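PDB 2JLM: putative phosphinothricin n-acetyltransferase from Acinetobacter baylyi, which probably transfers the acetyl group of acetyl-CoA to the amino group of L-methionine sulfoximine and L-methionine sulfone. Local coordinates for residues F12-E17 / P62-V67; L22-I27 / G71-F76; Y39-R44 / G157-R162; L111-I116 / Q143-I148. One frame throughout, in Å; residues are numbered along the deposited sequence.

The four contacts sample different parts of a GNAT fold. Interactions 1 and 2 are neighbours, their centres 9 Å apart: the strands holding 62-67 and 71-76 pair directly, with Ala66 O 2.6 Å from Leu74 N in a probable hydrogen bond. Interaction 4 belongs to helix 107-121, whose Leu111 packs on both, CD2 lying 3.4 Å from Ile64 O and CD1 reaching Gly75. Interaction 3 is the outlier, centred about 26 Å from interactions 1 and 4; it meets interaction 2 through Leu25 CD1 and Arg44 O. Interactions 3 and 4 lie on opposite sides of the chain's centre. As in other GNAT enzymes, acetyl-CoA probably binds near the start of helix 107-121.

Interaction 1 (F12-E17 / P62-V67)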
# COMPACT_ATOMS: atom_id res chain seq x y z
N PHE D 12 -19.03 -1.14 9.87
CA PHE D 12 -17.70 -1.73 9.80
C PHE D 12 -16.65 -0.65 9.95
O PHE D 12 -16.84 0.48 9.52
CB PHE D 12 -17.50 -2.46 8.46
CG PHE D 12 -18.26 -3.75 8.36
CD1 PHE D 12 -19.03 -4.02 7.25
CD2 PHE D 12 -18.20 -4.69 9.38
CE1 PHE D 12 -19.73 -5.22 7.15
CE2 PHE D 12 -18.89 -5.88 9.30
CZ PHE D 12 -19.66 -6.15 8.19
N VAL D 13 -15.53 -1.01 10.57
CA VAL D 13 -14.39 -0.13 10.67
C VAL D 13 -13.09 -0.92 10.47
O VAL D 13 -13.05 -2.12 10.69
CB VAL D 13 -14.34 0.55 12.04
CG1 VAL D 13 -14.12 -0.50 13.12
CG2 VAL D 13 -13.22 1.57 12.09
N GLU D 14 -12.04 -0.23 10.03
CA GLU D 14 -10.71 -0.81 10.00
C GLU D 14 -10.04 -0.57 11.34
O GLU D 14 -9.71 0.57 11.67
CB GLU D 14 -9.88 -0.16 8.89
CG GLU D 14 -10.48 -0.33 7.50
CD GLU D 14 -10.72 -1.80 7.17
OE1 GLU D 14 -9.75 -2.57 7.13
OE2 GLU D 14 -11.89 -2.18 6.95
N CYS D 15 -9.85 -1.63 12.12
CA CYS D 15 -9.24 -1.47 13.43
C CYS D 15 -7.78 -1.00 13.36
O CYS D 15 -7.01 -1.44 12.51
CB CYS D 15 -9.36 -2.75 14.25
SG CYS D 15 -11.06 -3.14 14.62
N THR D 16 -7.44 -0.09 14.27
CA THR D 16 -6.09 0.43 14.39
C THR D 16 -5.62 0.23 15.83
O THR D 16 -6.45 0.10 16.74
CB THR D 16 -6.03 1.95 14.07
OG1 THR D 16 -6.40 2.71 15.23
CG2 THR D 16 -6.96 2.29 12.92
N GLU D 17 -4.31 0.19 16.03
CA GLU D 17 -3.75 -0.01 17.37
C GLU D 17 -4.11 1.15 18.29
O GLU D 17 -4.42 0.97 19.47
CB GLU D 17 -2.23 -0.20 17.30
CG GLU D 17 -1.62 -0.59 18.63
CD GLU D 17 -0.11 -0.66 18.59
OE1 GLU D 17 0.50 -0.92 19.65
OE2 GLU D 17 0.48 -0.47 17.50
N PRO D 62 -5.60 -7.71 7.35
CA PRO D 62 -6.71 -6.83 7.73
C PRO D 62 -7.18 -7.09 9.15
O PRO D 62 -7.08 -8.21 9.65
CB PRO D 62 -7.81 -7.20 6.72
CG PRO D 62 -7.49 -8.61 6.31
CD PRO D 62 -6.00 -8.77 6.41
N ILE D 63 -7.68 -6.05 9.81
CA ILE D 63 -8.43 -6.22 11.05
C ILE D 63 -9.74 -5.47 10.88
O ILE D 63 -9.77 -4.24 10.90
CB ILE D 63 -7.66 -5.69 12.28
CG1 ILE D 63 -6.18 -6.07 12.22
CG2 ILE D 63 -8.28 -6.22 13.57
CD1 ILE D 63 -5.40 -5.55 13.43
N ILE D 64 -10.82 -6.22 10.67
CA ILE D 64 -12.12 -5.63 10.39
C ILE D 64 -13.01 -5.65 11.64
O ILE D 64 -13.28 -6.70 12.21
CB ILE D 64 -12.84 -6.35 9.24
CG1 ILE D 64 -11.96 -6.34 7.98
CG2 ILE D 64 -14.16 -5.70 8.93
CD1 ILE D 64 -12.60 -7.08 6.78
N GLY D 65 -13.44 -4.47 12.07
CA GLY D 65 -14.22 -4.36 13.29
C GLY D 65 -15.67 -3.99 13.05
O GLY D 65 -16.03 -3.52 11.97
N ALA D 66 -16.50 -4.23 14.06
CA ALA D 66 -17.90 -3.83 14.00
C ALA D 66 -18.17 -2.91 15.18
O ALA D 66 -17.83 -3.24 16.32
CB ALA D 66 -18.82 -5.04 14.03
N VAL D 67 -18.75 -1.75 14.91
CA VAL D 67 -18.93 -0.74 15.95
C VAL D 67 -20.38 -0.30 16.06
O VAL D 67 -21.05 -0.13 15.04
CB VAL D 67 -18.01 0.46 15.71
CG1 VAL D 67 -18.35 1.59 16.63
CG2 VAL D 67 -16.55 0.03 15.91
O HOH W 1 -7.77 -3.54 8.33
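Strand 12-14 runs antiparallel to strand 63-67, and three backbone hydrogen bonds zip them together. Val13 and Gly65 form a hydrogen-bonded pair that uses both polar groups of each: Gly65 N donates to Val13 O at 2.8 Å, almost straight and in the carbonyl plane, while Val13 N reaches Gly65 O at 2.9 Å from 41° above the plane of the Gly65 carbonyl. Two residues on, past the non-hydrogen-bonded pair Glu14/Ile64, Cys15 N donates to Ile63 O at 2.9 Å, although Cys15 has already left the strand. Gly65 O is also approached by Phe12 CA in a CH···O contact, and it lies at the edge of the Phe12 ring, in its plane. The Glu14 carboxylate has two kinds of partner. Its chain bends back at chi2 (-55°), and OE1 accepts from water 1 at 2.5 Å; the same water accepts the N-H of Ile63, closing a bridge between the strands. OE2 pairs with Arg118 in a salt bridge. Apolar contacts flank the bonds. Cys15 SG rests 3.6 Å from Gly65 CA, where the absence of a side chain leaves room for it, and Cys15 CB meets Ile63 CG2. Val13 CG1 crosses Val67 CG2 obliquely at 3.7 Å. Thr16 OG1 then caps the next helix by accepting from Gln19 N. Strand 7-14 is the outermost on this side of the chain's sheet; Phe12 and Ile64 face helix 107-121, Ile63 packs on helix 46-58, and strand 73-81 continues the sheet beyond strand 63-68.

Interaction 2 (L22-I27 / G71-F76); sequences LEILEI and GQLLGF
Polar contacts come at the start of strand 73-81, where Glu23 reaches out from helix 17-34. Its chain, extended beyond CG, brings OE1 to Leu73 N at 2.6 Å; this short bond meets the oxygen from 33° above the carboxylate plane. The Glu23 side chain crosses Leu73 obliquely, Leu73 CB being 3.3 Å from Glu23 OE1. The other oxygen, OE2, is tied through water 2, which donates to it and, at 2.5 Å, to Gly71 O. One carboxylate thus holds Leu73 N directly and Gly71 O through water, two residues apart.

Apolar packing follows along the strand. Leu73, its CG anti to the backbone N (chi1 -170°), sends CD2 between the helix residues, 3.7 Å from Ile24 CG1 and near the CD1 of Ile27. Phe76 takes the crowded position between N and carbonyl carbon (chi1 68°), and its ring turns toward the helix. Ile24 CG1 sits over one face in a CH-pi contact, 4.2 Å from the centroid and offset toward the rim. Ile27 and Phe76 slide past each other in opposite directions, Ile27 CG2 4.0 Å from Phe76 CE2.

Met49, Trp52 and Phe53 of helix 46-58 also cover Ile24. A first helix laid obliquely over the sheet, its apolar side against the early antiparallel strands, is the familiar layout of the GNAT acetyltransferase fold.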
# COMPACT_ATOMS: atom_id res chain seq x y z
N LEU D 22 -7.14 -1.51 23.32
CA LEU D 22 -7.65 -1.87 24.64
C LEU D 22 -8.87 -2.77 24.52
O LEU D 22 -8.91 -3.83 25.14
CB LEU D 22 -7.98 -0.63 25.48
CG LEU D 22 -8.22 -0.91 26.97
CD1 LEU D 22 -7.85 0.28 27.83
CD2 LEU D 22 -9.66 -1.33 27.25
N GLU D 23 -9.85 -2.35 23.73
CA GLU D 23 -11.05 -3.17 23.50
C GLU D 23 -10.71 -4.55 22.93
O GLU D 23 -11.22 -5.56 23.41
CB GLU D 23 -12.03 -2.45 22.57
CG GLU D 23 -12.97 -1.52 23.30
CD GLU D 23 -13.88 -0.77 22.36
OE1 GLU D 23 -15.11 -0.97 22.44
OE2 GLU D 23 -13.36 0.01 21.53
N ILE D 24 -9.87 -4.58 21.90
CA ILE D 24 -9.40 -5.85 21.35
C ILE D 24 -8.75 -6.70 22.45
O ILE D 24 -9.03 -7.89 22.59
CB ILE D 24 -8.43 -5.63 20.16
CG1 ILE D 24 -9.23 -5.23 18.91
CG2 ILE D 24 -7.63 -6.89 19.88
CD1 ILE D 24 -8.39 -4.99 17.70
N LEU D 25 -7.90 -6.07 23.26
CA LEU D 25 -7.25 -6.81 24.34
C LEU D 25 -8.27 -7.42 25.30
O LEU D 25 -8.05 -8.51 25.82
CB LEU D 25 -6.25 -5.93 25.08
CG LEU D 25 -5.58 -6.54 26.31
CD1 LEU D 25 -4.79 -7.79 25.94
CD2 LEU D 25 -4.67 -5.52 26.96
N GLU D 26 -9.38 -6.73 25.53
CA GLU D 26 -10.36 -7.19 26.51
C GLU D 26 -11.20 -8.32 25.94
O GLU D 26 -11.64 -9.22 26.66
CB GLU D 26 -11.27 -6.03 26.95
CG GLU D 26 -10.55 -4.73 27.31
CD GLU D 26 -9.98 -4.73 28.72
OE1 GLU D 26 -8.99 -4.00 28.96
OE2 GLU D 26 -10.52 -5.45 29.59
N ILE D 27 -11.43 -8.26 24.64
CA ILE D 27 -12.22 -9.27 23.95
C ILE D 27 -11.41 -10.58 23.89
O ILE D 27 -11.91 -11.66 24.22
CB ILE D 27 -12.67 -8.75 22.57
CG1 ILE D 27 -13.71 -7.64 22.78
CG2 ILE D 27 -13.24 -9.85 21.70
CD1 ILE D 27 -13.84 -6.67 21.63
N GLY D 71 -20.01 3.78 19.28
CA GLY D 71 -18.57 3.69 19.07
C GLY D 71 -17.88 2.52 19.75
O GLY D 71 -16.66 2.35 19.64
N GLN D 72 -18.66 1.71 20.46
CA GLN D 72 -18.13 0.52 21.12
C GLN D 72 -17.77 -0.59 20.12
O GLN D 72 -18.56 -0.93 19.23
CB GLN D 72 -19.15 0.01 22.14
CG GLN D 72 -18.62 -1.08 23.06
CD GLN D 72 -19.66 -1.57 24.05
OE1 GLN D 72 -19.44 -2.53 24.78
NE2 GLN D 72 -20.81 -0.90 24.07
N LEU D 73 -16.58 -1.16 20.27
CA LEU D 73 -16.16 -2.28 19.43
C LEU D 73 -16.97 -3.53 19.76
O LEU D 73 -16.82 -4.10 20.84
CB LEU D 73 -14.66 -2.55 19.59
CG LEU D 73 -14.05 -3.54 18.59
CD1 LEU D 73 -14.07 -3.00 17.16
CD2 LEU D 73 -12.64 -3.89 19.01
N LEU D 74 -17.85 -3.93 18.84
CA LEU D 74 -18.73 -5.08 19.04
C LEU D 74 -18.00 -6.40 18.81
O LEU D 74 -18.42 -7.44 19.30
CB LEU D 74 -19.94 -5.01 18.12
CG LEU D 74 -20.85 -3.80 18.33
CD1 LEU D 74 -22.22 -4.05 17.72
CD2 LEU D 74 -20.99 -3.48 19.81
N GLY D 75 -16.90 -6.34 18.07
CA GLY D 75 -16.16 -7.54 17.73
C GLY D 75 -15.34 -7.26 16.49
O GLY D 75 -15.51 -6.23 15.85
N PHE D 76 -14.44 -8.18 16.18
CA PHE D 76 -13.53 -8.00 15.05
C PHE D 76 -13.19 -9.33 14.36
O PHE D 76 -13.38 -10.41 14.92
CB PHE D 76 -12.25 -7.28 15.49
CG PHE D 76 -11.39 -8.09 16.41
CD1 PHE D 76 -10.29 -8.78 15.92
CD2 PHE D 76 -11.67 -8.16 17.76
CE1 PHE D 76 -9.49 -9.53 16.76
CE2 PHE D 76 -10.87 -8.92 18.61
CZ PHE D 76 -9.78 -9.60 18.11
O HOH W 2 -14.29 1.50 19.51

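Interaction 3 (Y39-R44 / G157-R162); sequences YDYKPR and GFKFGR
This buried, mainly polar contact joins the loop between helices 17-34 and 46-58 to the tip of the hairpin formed by strands 148-159 and 162-172. The hairpin reverses in a type I' turn from Lys159 to Arg162, closed by reciprocal backbone bonds of 3.1 Å between Lys159 N and Arg162 O and between Arg162 N and Lys159 O. Tyr41 makes the shortest bond: its OH donates to Phe158 O at 2.6 Å, from 33° above the carbonyl plane. That oxygen lies near the plane of the tyrosine ring, at its edge, and the hydroxyl in turn stands at the edge of the Phe158 ring. The Lys159 chain is fully extended, with CG anti to the backbone N (chi1 -160°), and slides past Tyr41 in the opposite direction, Lys159 CG at 4.1 Å from Tyr41 CE2. At its tip NZ makes a weak bond of 3.1 Å to Asp40 O. NZ also donates to the carbonyls of Ser35, its strongest partner, Ile32 in the last turn of helix 17-34, and Leu38 in the loop beyond. Tyr39 adds CE1 against the CA of Gly157, 3.8 Å apart. Within the loop, Asp40 OD1 is held by Arg44 NH1 in a salt bridge of 2.9 Å. A third subunit covers the site: its Tyr88 stacks on Tyr39, and its Asp181 accepts from Phe160 N and Gly161 N. An ammonium surrounded by main-chain carbonyls at a helix C-terminus is probably kept protonated, its charge answering the helix dipole.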
# COMPACT_ATOMS: atom_id res chain seq x y z
N TYR D 39 -6.13 -20.50 22.01
CA TYR D 39 -5.40 -21.56 22.69
C TYR D 39 -4.33 -21.05 23.65
O TYR D 39 -3.31 -21.70 23.87
CB TYR D 39 -4.86 -22.59 21.68
CG TYR D 39 -5.87 -23.68 21.36
CD1 TYR D 39 -5.48 -25.01 21.23
CD2 TYR D 39 -7.22 -23.38 21.21
CE1 TYR D 39 -6.41 -26.01 20.93
CE2 TYR D 39 -8.15 -24.38 20.92
CZ TYR D 39 -7.74 -25.69 20.78
OH TYR D 39 -8.67 -26.68 20.50
N ASP D 40 -4.59 -19.88 24.25
CA ASP D 40 -3.79 -19.37 25.36
C ASP D 40 -4.33 -19.85 26.71
O ASP D 40 -5.51 -20.20 26.83
CB ASP D 40 -3.79 -17.85 25.36
CG ASP D 40 -2.74 -17.26 24.45
OD1 ASP D 40 -2.87 -17.40 23.22
OD2 ASP D 40 -1.78 -16.65 24.98
N TYR D 41 -3.46 -19.85 27.73
CA TYR D 41 -3.87 -20.13 29.10
C TYR D 41 -4.03 -18.83 29.90
O TYR D 41 -5.04 -18.62 30.55
CB TYR D 41 -2.85 -21.02 29.82
CG TYR D 41 -2.76 -22.42 29.27
CD1 TYR D 41 -1.58 -22.90 28.72
CD2 TYR D 41 -3.85 -23.28 29.31
CE1 TYR D 41 -1.48 -24.19 28.22
CE2 TYR D 41 -3.77 -24.58 28.80
CZ TYR D 41 -2.58 -25.02 28.26
OH TYR D 41 -2.48 -26.30 27.76
N LYS D 42 -3.01 -17.98 29.83
CA LYS D 42 -2.98 -16.75 30.61
C LYS D 42 -3.32 -15.55 29.73
O LYS D 42 -2.97 -15.51 28.55
CB LYS D 42 -1.59 -16.56 31.24
CG LYS D 42 -1.09 -17.77 32.01
N PRO D 43 -4.01 -14.56 30.32
CA PRO D 43 -4.36 -13.33 29.60
C PRO D 43 -3.15 -12.75 28.88
O PRO D 43 -2.02 -12.92 29.33
CB PRO D 43 -4.81 -12.40 30.72
CG PRO D 43 -5.40 -13.31 31.73
CD PRO D 43 -4.58 -14.58 31.68
N ARG D 44 -3.40 -12.07 27.77
CA ARG D 44 -2.33 -11.43 27.01
C ARG D 44 -2.02 -10.05 27.59
O ARG D 44 -2.93 -9.35 28.06
CB ARG D 44 -2.73 -11.30 25.54
CG ARG D 44 -3.24 -12.60 24.93
CD ARG D 44 -2.15 -13.36 24.19
NE ARG D 44 -2.13 -13.03 22.76
CZ ARG D 44 -2.75 -13.73 21.82
NH1 ARG D 44 -3.45 -14.81 22.14
NH2 ARG D 44 -2.68 -13.35 20.55
N GLY D 157 -5.36 -30.41 21.21
CA GLY D 157 -5.23 -29.37 22.21
C GLY D 157 -5.44 -29.84 23.65
O GLY D 157 -6.05 -30.87 23.91
N PHE D 158 -4.94 -29.07 24.60
CA PHE D 158 -5.22 -29.37 25.99
C PHE D 158 -5.56 -28.07 26.73
O PHE D 158 -4.76 -27.14 26.76
CB PHE D 158 -4.05 -30.11 26.65
CG PHE D 158 -4.34 -30.55 28.06
CD1 PHE D 158 -5.10 -31.69 28.32
CD2 PHE D 158 -3.86 -29.82 29.14
CE1 PHE D 158 -5.37 -32.09 29.62
CE2 PHE D 158 -4.14 -30.21 30.44
CZ PHE D 158 -4.89 -31.34 30.68
N LYS D 159 -6.76 -28.02 27.30
CA LYS D 159 -7.20 -26.86 28.07
C LYS D 159 -8.31 -27.25 29.05
O LYS D 159 -9.12 -28.14 28.78
CB LYS D 159 -7.69 -25.75 27.14
CG LYS D 159 -7.72 -24.37 27.79
CD LYS D 159 -8.23 -23.30 26.82
CE LYS D 159 -8.07 -21.90 27.39
NZ LYS D 159 -8.51 -20.84 26.42
N PHE D 160 -8.33 -26.57 30.19
CA PHE D 160 -9.31 -26.87 31.23
C PHE D 160 -9.20 -28.32 31.65
O PHE D 160 -10.22 -28.95 31.97
CB PHE D 160 -10.73 -26.57 30.74
CG PHE D 160 -10.94 -25.15 30.30
CD1 PHE D 160 -10.75 -24.10 31.18
CD2 PHE D 160 -11.33 -24.87 29.00
CE1 PHE D 160 -10.95 -22.79 30.78
CE2 PHE D 160 -11.54 -23.56 28.58
CZ PHE D 160 -11.34 -22.52 29.47
N GLY D 161 -7.98 -28.85 31.64
CA GLY D 161 -7.72 -30.21 32.09
C GLY D 161 -8.22 -31.31 31.15
O GLY D 161 -8.33 -32.46 31.55
N ARG D 162 -8.51 -30.97 29.90
CA ARG D 162 -9.00 -31.99 28.97
C ARG D 162 -8.49 -31.84 27.53
O ARG D 162 -8.20 -30.74 27.07
CB ARG D 162 -10.54 -32.08 29.00
CG ARG D 162 -11.27 -30.88 28.42
CD ARG D 162 -12.79 -31.06 28.51
NE ARG D 162 -13.48 -30.12 27.63
CZ ARG D 162 -13.98 -28.95 28.02
NH1 ARG D 162 -13.90 -28.59 29.30
NH2 ARG D 162 -14.59 -28.16 27.14

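Interaction 4 (L111-I116 / Q143-I148)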
# COMPACT_ATOMS: atom_id res chain seq x y z
N LEU D 111 -19.19 -10.04 10.08
CA LEU D 111 -17.75 -9.86 10.03
C LEU D 111 -17.11 -10.88 9.09
O LEU D 111 -16.26 -10.52 8.26
CB LEU D 111 -17.15 -9.94 11.44
CG LEU D 111 -17.44 -8.69 12.28
CD1 LEU D 111 -17.27 -8.94 13.78
CD2 LEU D 111 -16.58 -7.48 11.83
N MET D 112 -17.52 -12.14 9.19
CA MET D 112 -17.00 -13.16 8.28
C MET D 112 -17.30 -12.80 6.83
O MET D 112 -16.43 -12.91 5.97
CB MET D 112 -17.51 -14.56 8.63
CG MET D 112 -16.75 -15.23 9.77
SD MET D 112 -14.96 -15.19 9.55
CE MET D 112 -14.83 -16.06 7.99
N ASN D 113 -18.52 -12.36 6.55
CA ASN D 113 -18.85 -11.97 5.19
C ASN D 113 -17.94 -10.86 4.68
O ASN D 113 -17.50 -10.88 3.53
CB ASN D 113 -20.32 -11.55 5.08
CG ASN D 113 -21.24 -12.72 4.81
OD1 ASN D 113 -20.87 -13.69 4.14
ND2 ASN D 113 -22.46 -12.64 5.33
N GLU D 114 -17.67 -9.88 5.52
CA GLU D 114 -16.82 -8.77 5.12
C GLU D 114 -15.36 -9.25 4.95
O GLU D 114 -14.69 -8.90 3.98
CB GLU D 114 -16.95 -7.62 6.13
CG GLU D 114 -16.42 -6.26 5.65
CD GLU D 114 -17.30 -5.57 4.61
OE1 GLU D 114 -18.38 -6.11 4.26
OE2 GLU D 114 -16.91 -4.48 4.14
N LEU D 115 -14.89 -10.10 5.87
CA LEU D 115 -13.54 -10.67 5.76
C LEU D 115 -13.35 -11.48 4.49
O LEU D 115 -12.30 -11.43 3.87
CB LEU D 115 -13.23 -11.56 6.96
CG LEU D 115 -11.74 -11.83 7.15
CD1 LEU D 115 -11.03 -10.52 7.46
CD2 LEU D 115 -11.53 -12.85 8.25
N ILE D 116 -14.37 -12.23 4.11
CA ILE D 116 -14.28 -13.06 2.90
C ILE D 116 -14.20 -12.18 1.65
O ILE D 116 -13.43 -12.48 0.72
CB ILE D 116 -15.47 -14.02 2.83
CG1 ILE D 116 -15.38 -15.03 3.97
CG2 ILE D 116 -15.52 -14.73 1.47
CD1 ILE D 116 -16.59 -15.96 4.06
N GLN D 143 -20.08 -23.47 7.93
CA GLN D 143 -20.78 -24.19 6.88
C GLN D 143 -21.72 -23.28 6.09
O GLN D 143 -21.79 -23.35 4.86
CB GLN D 143 -21.51 -25.40 7.46
CG GLN D 143 -20.52 -26.46 7.90
CD GLN D 143 -21.13 -27.58 8.71
OE1 GLN D 143 -22.30 -27.53 9.09
NE2 GLN D 143 -20.32 -28.60 8.99
N LYS D 144 -22.42 -22.40 6.79
CA LYS D 144 -23.37 -21.54 6.09
C LYS D 144 -22.67 -20.56 5.17
O LYS D 144 -23.26 -20.07 4.22
CB LYS D 144 -24.33 -20.84 7.07
CG LYS D 144 -25.40 -21.80 7.62
CD LYS D 144 -26.63 -21.07 8.17
N LEU D 145 -21.40 -20.29 5.45
CA LEU D 145 -20.61 -19.41 4.59
C LEU D 145 -19.90 -20.20 3.49
O LEU D 145 -19.16 -19.64 2.70
CB LEU D 145 -19.59 -18.64 5.42
CG LEU D 145 -20.19 -17.59 6.36
CD1 LEU D 145 -19.21 -17.23 7.45
CD2 LEU D 145 -20.61 -16.36 5.59
N GLY D 146 -20.08 -21.52 3.48
CA GLY D 146 -19.54 -22.34 2.41
C GLY D 146 -18.21 -23.00 2.75
O GLY D 146 -17.59 -23.61 1.88
N PHE D 147 -17.77 -22.89 4.00
CA PHE D 147 -16.58 -23.64 4.41
C PHE D 147 -16.90 -25.11 4.40
O PHE D 147 -18.04 -25.51 4.63
CB PHE D 147 -16.11 -23.25 5.80
CG PHE D 147 -15.44 -21.91 5.86
CD1 PHE D 147 -14.07 -21.81 6.06
CD2 PHE D 147 -16.17 -20.74 5.71
CE1 PHE D 147 -13.45 -20.58 6.13
CE2 PHE D 147 -15.56 -19.51 5.77
CZ PHE D 147 -14.20 -19.43 5.98
N ILE D 148 -15.87 -25.91 4.15
CA ILE D 148 -16.00 -27.35 4.16
C ILE D 148 -15.05 -27.92 5.20
O ILE D 148 -13.94 -27.42 5.40
CB ILE D 148 -15.65 -27.92 2.77
CG1 ILE D 148 -16.53 -27.27 1.70
CG2 ILE D 148 -15.85 -29.41 2.75
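The ring of Phe147 is met obliquely by two side-chain tips of helix 107-121, while His142 packs against it edge-to-face and His94 meets it at about 50°. Met112 CE lies 4.0 Å from Phe147 CZ, the methionine chain crossing the ring's side chain at about a right angle. Ile116 comes tip to tip, Ile116 CD1 4.1 Å from Phe147 CE2. In the GNAT fold helix 107-121 is the connection of a beta-alpha-beta crossover between the parallel strands 91-98 and 126-132, and here it packs against the end of the following helix, 136-144. That end is a Schellman motif: Gly146 takes positive phi (97°), and its N bonds back to Gln143 O at 2.9 Å. Leu145, just before the glycine, points to helix 107-121, and the reversal brings Phe147 round to the same partners. Leu145 carries the largest share of the contact. With CG anti to the carbonyl carbon (chi1 -69°), it splits its methyls between successive helix residues, CD1 against Met112 CB at 3.4 Å and CD2 against Asn113; its CB is touched by Ile116 CD1. Met112 bends at both chi2 and chi3, which carries CE past Leu145 to the phenyl ring. Beneath lie His94 and Val96 of strand 91-98 under Met112, and Leu171 of strand 162-172 under Ile116 and Phe147. At the solvent side the Asn113 amide crosses Leu145 obliquely, Asn113 OD1 only 3.0 Å from the methyl carbon Leu145 CD2.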